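Local coordinates for uncharacterized protein (PDB 5IBZ), which is a member of the putative cyclase family, probably with arylformamidase-like activity, and binds acetylphosphate in a pocket of its mixed beta-sheet domain, at residues D27-G30 / A31-Y34; Q113-A116 / L117-W121. One frame throughout, in Å; residues are numbered along the deposited sequence.

Contact 1: residues D27-G30 / A31-Y34; sequences DQRG and AANY
Asn33, on a short 3-10 turn, reaches back to both Asp27 and Arg29 and ties the turn to the loop that leads into it. Its CB lies 3.3 Å from Gly30 O, the same carbonyl oxygen that takes a nearly straight bond from Asn33 N at 2.9 Å. With CG beside its own backbone N (chi1 -67°), the amide is folded back over the start of the turn and its two ends part. OD1 is met by Arg29 NH1 at 2.9 Å; OD1 lies at the edge of the guanidinium, in its plane, whereas NH1 stands well above the plane of the amide carbonyl. ND2 turns the other way and donates to Asp27 OD1 over 3.0 Å, with the acceptor in the amide plane.

That carboxylate oxygen is gripped from both faces, since Arg29 N bonds it at 3.1 Å from the side opposite Asn33 ND2. Asp27 OD2 meanwhile receives Gly30 N on its syn lone pair at 2.8 Å, and it is also bonded by the hydroxyl of Tyr127. A leucine at Asp27 would probably leave the backbone N-H groups of Arg29 and Gly30 without their acceptor and the Asn33 amide held less firmly, at its OD1 end.

The Arg29 chain bends about its CG-CD bond (chi3 76°), laying one guanidinium face over Ala32 CB, near the rim of the group, while NE bonds the carbonyl of Asn150. A water joins NH2 to Ala32 O, 2.8 Å from that oxygen. Ala32 N closes back on Arg29 O at 3.3 Å. The bond from Arg29 N to Asp27 OD1 defines an Asx turn, extended by Gly30 N into an Asx motif that leads into the 3-10 turn before helix 37-44.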
loop_
_atom_site.group_PDB
_atom_site.type_symbol
_atom_site.label_atom_id
_atom_site.label_comp_id
_atom_site.label_asym_id
_atom_site.label_seq_id
_atom_site.Cartn_x
_atom_site.Cartn_y
_atom_site.Cartn_z
ATOM N N ASP B 27 27.642 -16.393 -12.218
ATOM C CA ASP B 27 26.249 -16.766 -12.433
ATOM C C ASP B 27 25.313 -16.240 -11.342
ATOM O O ASP B 27 25.627 -16.295 -10.150
ATOM C CB ASP B 27 26.102 -18.275 -12.509
ATOM C CG ASP B 27 24.666 -18.693 -12.618
ATOM O OD1 ASP B 27 24.028 -18.298 -13.630
ATOM O OD2 ASP B 27 24.181 -19.400 -11.704
ATOM N N GLN B 28 24.157 -15.750 -11.772
ATOM C CA GLN B 28 23.089 -15.354 -10.860
ATOM C C GLN B 28 21.792 -16.110 -11.057
ATOM O O GLN B 28 20.812 -15.775 -10.399
ATOM C CB GLN B 28 22.803 -13.854 -10.988
ATOM C CG GLN B 28 23.975 -12.994 -10.595
ATOM C CD GLN B 28 23.637 -11.521 -10.593
ATOM O OE1 GLN B 28 22.616 -11.110 -10.054
ATOM N NE2 GLN B 28 24.494 -10.716 -11.209
ATOM N N ARG B 29 21.757 -17.106 -11.951
ATOM C CA ARG B 29 20.502 -17.800 -12.243
ATOM C C ARG B 29 20.363 -19.164 -11.575
ATOM O O ARG B 29 19.255 -19.692 -11.469
ATOM C CB ARG B 29 20.324 -17.940 -13.757
ATOM C CG ARG B 29 20.382 -16.603 -14.470
ATOM C CD ARG B 29 20.154 -16.735 -15.931
ATOM N NE ARG B 29 18.751 -16.962 -16.260
ATOM C CZ ARG B 29 18.245 -18.084 -16.761
ATOM N NH1 ARG B 29 18.995 -19.167 -16.966
ATOM N NH2 ARG B 29 16.947 -18.125 -17.063
ATOM N N GLY B 30 21.462 -19.771 -11.157
ATOM C CA GLY B 30 21.369 -21.047 -10.460
ATOM C C GLY B 30 20.734 -22.140 -11.303
ATOM O O GLY B 30 20.998 -22.266 -12.514
ATOM N N ALA B 31 19.870 -22.927 -10.669
ATOM C CA ALA B 31 19.319 -24.117 -11.315
ATOM C C ALA B 31 18.356 -23.786 -12.445
ATOM O O ALA B 31 17.985 -24.652 -13.228
ATOM C CB ALA B 31 18.645 -25.015 -10.277
ATOM N N ALA B 32 17.976 -22.524 -12.572
ATOM C CA ALA B 32 17.246 -22.119 -13.769
ATOM C C ALA B 32 18.059 -22.401 -15.049
ATOM O O ALA B 32 17.494 -22.584 -16.137
ATOM C CB ALA B 32 16.864 -20.645 -13.673
ATOM N N ASN B 33 19.380 -22.482 -14.931
ATOM C CA ASN B 33 20.198 -22.817 -16.087
ATOM C C ASN B 33 20.010 -24.246 -16.614
ATOM O O ASN B 33 20.449 -24.566 -17.728
ATOM C CB ASN B 33 21.667 -22.575 -15.753
ATOM C CG ASN B 33 21.980 -21.106 -15.551
ATOM O OD1 ASN B 33 21.564 -20.244 -16.334
ATOM N ND2 ASN B 33 22.689 -20.802 -14.470
ATOM N N TYR B 34 19.350 -25.102 -15.834
ATOM C CA TYR B 34 18.981 -26.428 -16.302
ATOM C C TYR B 34 17.840 -26.368 -17.336
ATOM O O TYR B 34 17.650 -27.327 -18.072
ATOM C CB TYR B 34 18.550 -27.327 -15.155
ATOM C CG TYR B 34 19.620 -27.794 -14.196
ATOM C CD1 TYR B 34 20.815 -28.338 -14.639
ATOM C CD2 TYR B 34 19.396 -27.743 -12.823
ATOM C CE1 TYR B 34 21.754 -28.773 -13.742
ATOM C CE2 TYR B 34 20.328 -28.184 -11.920
ATOM C CZ TYR B 34 21.500 -28.708 -12.372
ATOM O OH TYR B 34 22.426 -29.158 -11.449
HETATM O O HOH W 1 18.728 -21.232 -19.023
HETATM O O HOH W 2 15.850 -20.777 -17.482
#

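Contact 2: residues Q113-A116 / L117-W121. With UVW (acetylphosphate), chain F.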
loop_
_atom_site.group_PDB
_atom_site.type_symbol
_atom_site.label_atom_id
_atom_site.label_comp_id
_atom_site.label_asym_id
_atom_site.label_seq_id
_atom_site.Cartn_x
_atom_site.Cartn_y
_atom_site.Cartn_z
ATOM N N GLN B 113 3.554 -18.299 -5.211
ATOM C CA GLN B 113 4.820 -17.589 -5.346
ATOM C C GLN B 113 5.973 -18.449 -5.814
ATOM O O GLN B 113 5.973 -19.675 -5.624
ATOM C CB GLN B 113 5.208 -16.963 -3.995
ATOM C CG GLN B 113 5.640 -17.991 -2.939
ATOM C CD GLN B 113 5.685 -17.402 -1.548
ATOM O OE1 GLN B 113 6.742 -17.120 -0.993
ATOM N NE2 GLN B 113 4.524 -17.162 -1.008
ATOM N N TRP B 114 6.956 -17.771 -6.396
ATOM C CA TRP B 114 8.347 -18.245 -6.439
ATOM C C TRP B 114 9.148 -17.405 -5.461
ATOM O O TRP B 114 8.943 -16.188 -5.371
ATOM C CB TRP B 114 9.007 -18.093 -7.803
ATOM C CG TRP B 114 8.662 -19.089 -8.825
ATOM C CD1 TRP B 114 8.079 -18.833 -10.019
ATOM C CD2 TRP B 114 8.910 -20.501 -8.795
ATOM N NE1 TRP B 114 7.942 -19.989 -10.742
ATOM C CE2 TRP B 114 8.440 -21.031 -10.017
ATOM C CE3 TRP B 114 9.466 -21.364 -7.865
ATOM C CZ2 TRP B 114 8.499 -22.376 -10.315
ATOM C CZ3 TRP B 114 9.549 -22.703 -8.171
ATOM C CH2 TRP B 114 9.055 -23.201 -9.385
ATOM N N ASP B 115 10.082 -18.054 -4.784
ATOM C CA ASP B 115 11.084 -17.368 -3.979
ATOM C C ASP B 115 12.371 -17.353 -4.754
ATOM O O ASP B 115 12.818 -18.392 -5.240
ATOM C CB ASP B 115 11.271 -18.067 -2.646
ATOM C CG ASP B 115 9.978 -18.131 -1.849
ATOM O OD1 ASP B 115 9.092 -17.269 -2.066
ATOM O OD2 ASP B 115 9.840 -19.061 -1.024
ATOM N N ALA B 116 12.952 -16.169 -4.920
ATOM C CA ALA B 116 14.245 -16.026 -5.602
ATOM C C ALA B 116 15.377 -16.545 -4.741
ATOM O O ALA B 116 15.207 -16.785 -3.543
ATOM C CB ALA B 116 14.493 -14.579 -5.948
ATOM N N LEU B 117 16.549 -16.677 -5.347
ATOM C CA LEU B 117 17.714 -17.129 -4.588
ATOM C C LEU B 117 18.175 -16.051 -3.593
ATOM O O LEU B 117 18.958 -16.327 -2.691
ATOM C CB LEU B 117 18.847 -17.509 -5.540
ATOM C CG LEU B 117 18.460 -18.517 -6.610
ATOM C CD1 LEU B 117 19.685 -18.868 -7.435
ATOM C CD2 LEU B 117 17.819 -19.784 -6.019
ATOM N N SER B 118 17.699 -14.822 -3.772
ATOM C CA SER B 118 17.945 -13.748 -2.811
ATOM C C SER B 118 17.017 -13.793 -1.601
ATOM O O SER B 118 17.136 -12.970 -0.703
ATOM C CB SER B 118 17.805 -12.388 -3.503
ATOM O OG SER B 118 16.632 -12.348 -4.311
ATOM N N HIS B 119 16.066 -14.730 -1.569
ATOM C CA HIS B 119 15.094 -14.790 -0.472
ATOM C C HIS B 119 15.634 -15.424 0.814
ATOM O O HIS B 119 15.148 -15.104 1.895
ATOM C CB HIS B 119 13.834 -15.560 -0.914
ATOM C CG HIS B 119 12.849 -15.809 0.184
ATOM N ND1 HIS B 119 12.263 -14.792 0.906
ATOM C CD2 HIS B 119 12.341 -16.961 0.683
ATOM C CE1 HIS B 119 11.442 -15.306 1.804
ATOM N NE2 HIS B 119 11.472 -16.624 1.689
ATOM N N GLY B 120 16.596 -16.345 0.711
ATOM C CA GLY B 120 17.030 -17.096 1.880
ATOM C C GLY B 120 18.427 -17.653 1.746
ATOM O O GLY B 120 18.865 -17.998 0.652
ATOM N N TRP B 121 19.108 -17.760 2.876
ATOM C CA TRP B 121 20.477 -18.243 2.914
ATOM C C TRP B 121 20.832 -18.524 4.361
ATOM O O TRP B 121 19.970 -18.491 5.224
ATOM C CB TRP B 121 21.437 -17.219 2.294
ATOM C CG TRP B 121 21.569 -15.916 3.049
ATOM C CD1 TRP B 121 22.579 -15.556 3.915
ATOM C CD2 TRP B 121 20.683 -14.789 2.988
ATOM N NE1 TRP B 121 22.360 -14.296 4.394
ATOM C CE2 TRP B 121 21.211 -13.792 3.840
ATOM C CE3 TRP B 121 19.502 -14.522 2.291
ATOM C CZ2 TRP B 121 20.577 -12.562 4.037
ATOM C CZ3 TRP B 121 18.885 -13.295 2.469
ATOM C CH2 TRP B 121 19.416 -12.335 3.337
HETATM C C1 UVW F . 8.689 -18.767 6.134
HETATM O O1 UVW F . 8.440 -17.613 6.046
HETATM C C1M UVW F . 8.742 -19.436 7.505
HETATM O O2 UVW F . 8.934 -19.543 4.998
HETATM P P UVW F . 9.052 -18.916 3.482
HETATM O O1P UVW F . 9.946 -17.699 3.464
HETATM O O2P UVW F . 9.631 -20.020 2.627
HETATM O O3P UVW F . 7.703 -18.524 2.938
#
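This is a local, buried contact around a type I beta turn, Ala116 to His119, which links the inner strand 113-115 of the large mixed sheet to strand 120-122. The turn is closed by His119 N, which donates to Ala116 O at 3.0 Å from well above the carbonyl plane. Ala116 CB packs against Ser118 OG at 3.5 Å, and that hydroxyl is bonded to the carbonyl of Leu146.

Asp115, just before the turn, and His119, its last residue, point to the same side. His119 CG stands opposite its backbone N (chi1 173°), which carries the ring beside the aspartate: CD2 lies 3.7 Å from Asp115 CG, with the carboxylate and ring planes 42° apart. Beyond it NE2 donates to O1P of acetylphosphate over 2.6 Å, with the phosphorus in the plane of the ring at its edge. The far nitrogen, ND1, is bonded to Ala100 O of the second subunit, so the imidazole is held between the ligand and the neighbouring subunit. Asp115 OD2 stands 3.8 Å from O2P, and near the like-charged Glu281 OE1. With Arg69 and His268 also bonded to the ligand, the turn forms one wall of the acetylphosphate pocket beside the subunit interface.

In the fold
The two contacts follow each other along the chain, and their centres lie 13 Å apart. They meet where Leu117 CD1 of contact 2 packs against Gly30 CA and Arg29 O of contact 1, so the loop before helix 37-44 rests on the turn after strand 113-115. Tyr278, at the start of strand 278-281, serves both: its hydroxyl bonds Arg29 O, and the Leu117 side chain packs on it. Contact 1 is partly buried, some 16 Å from the chain centre, and depends on charged and amide groups with water. Contact 2 is wholly buried, about 10 Å from that centre, and through His119 reaches both the ligand and the partner subunit.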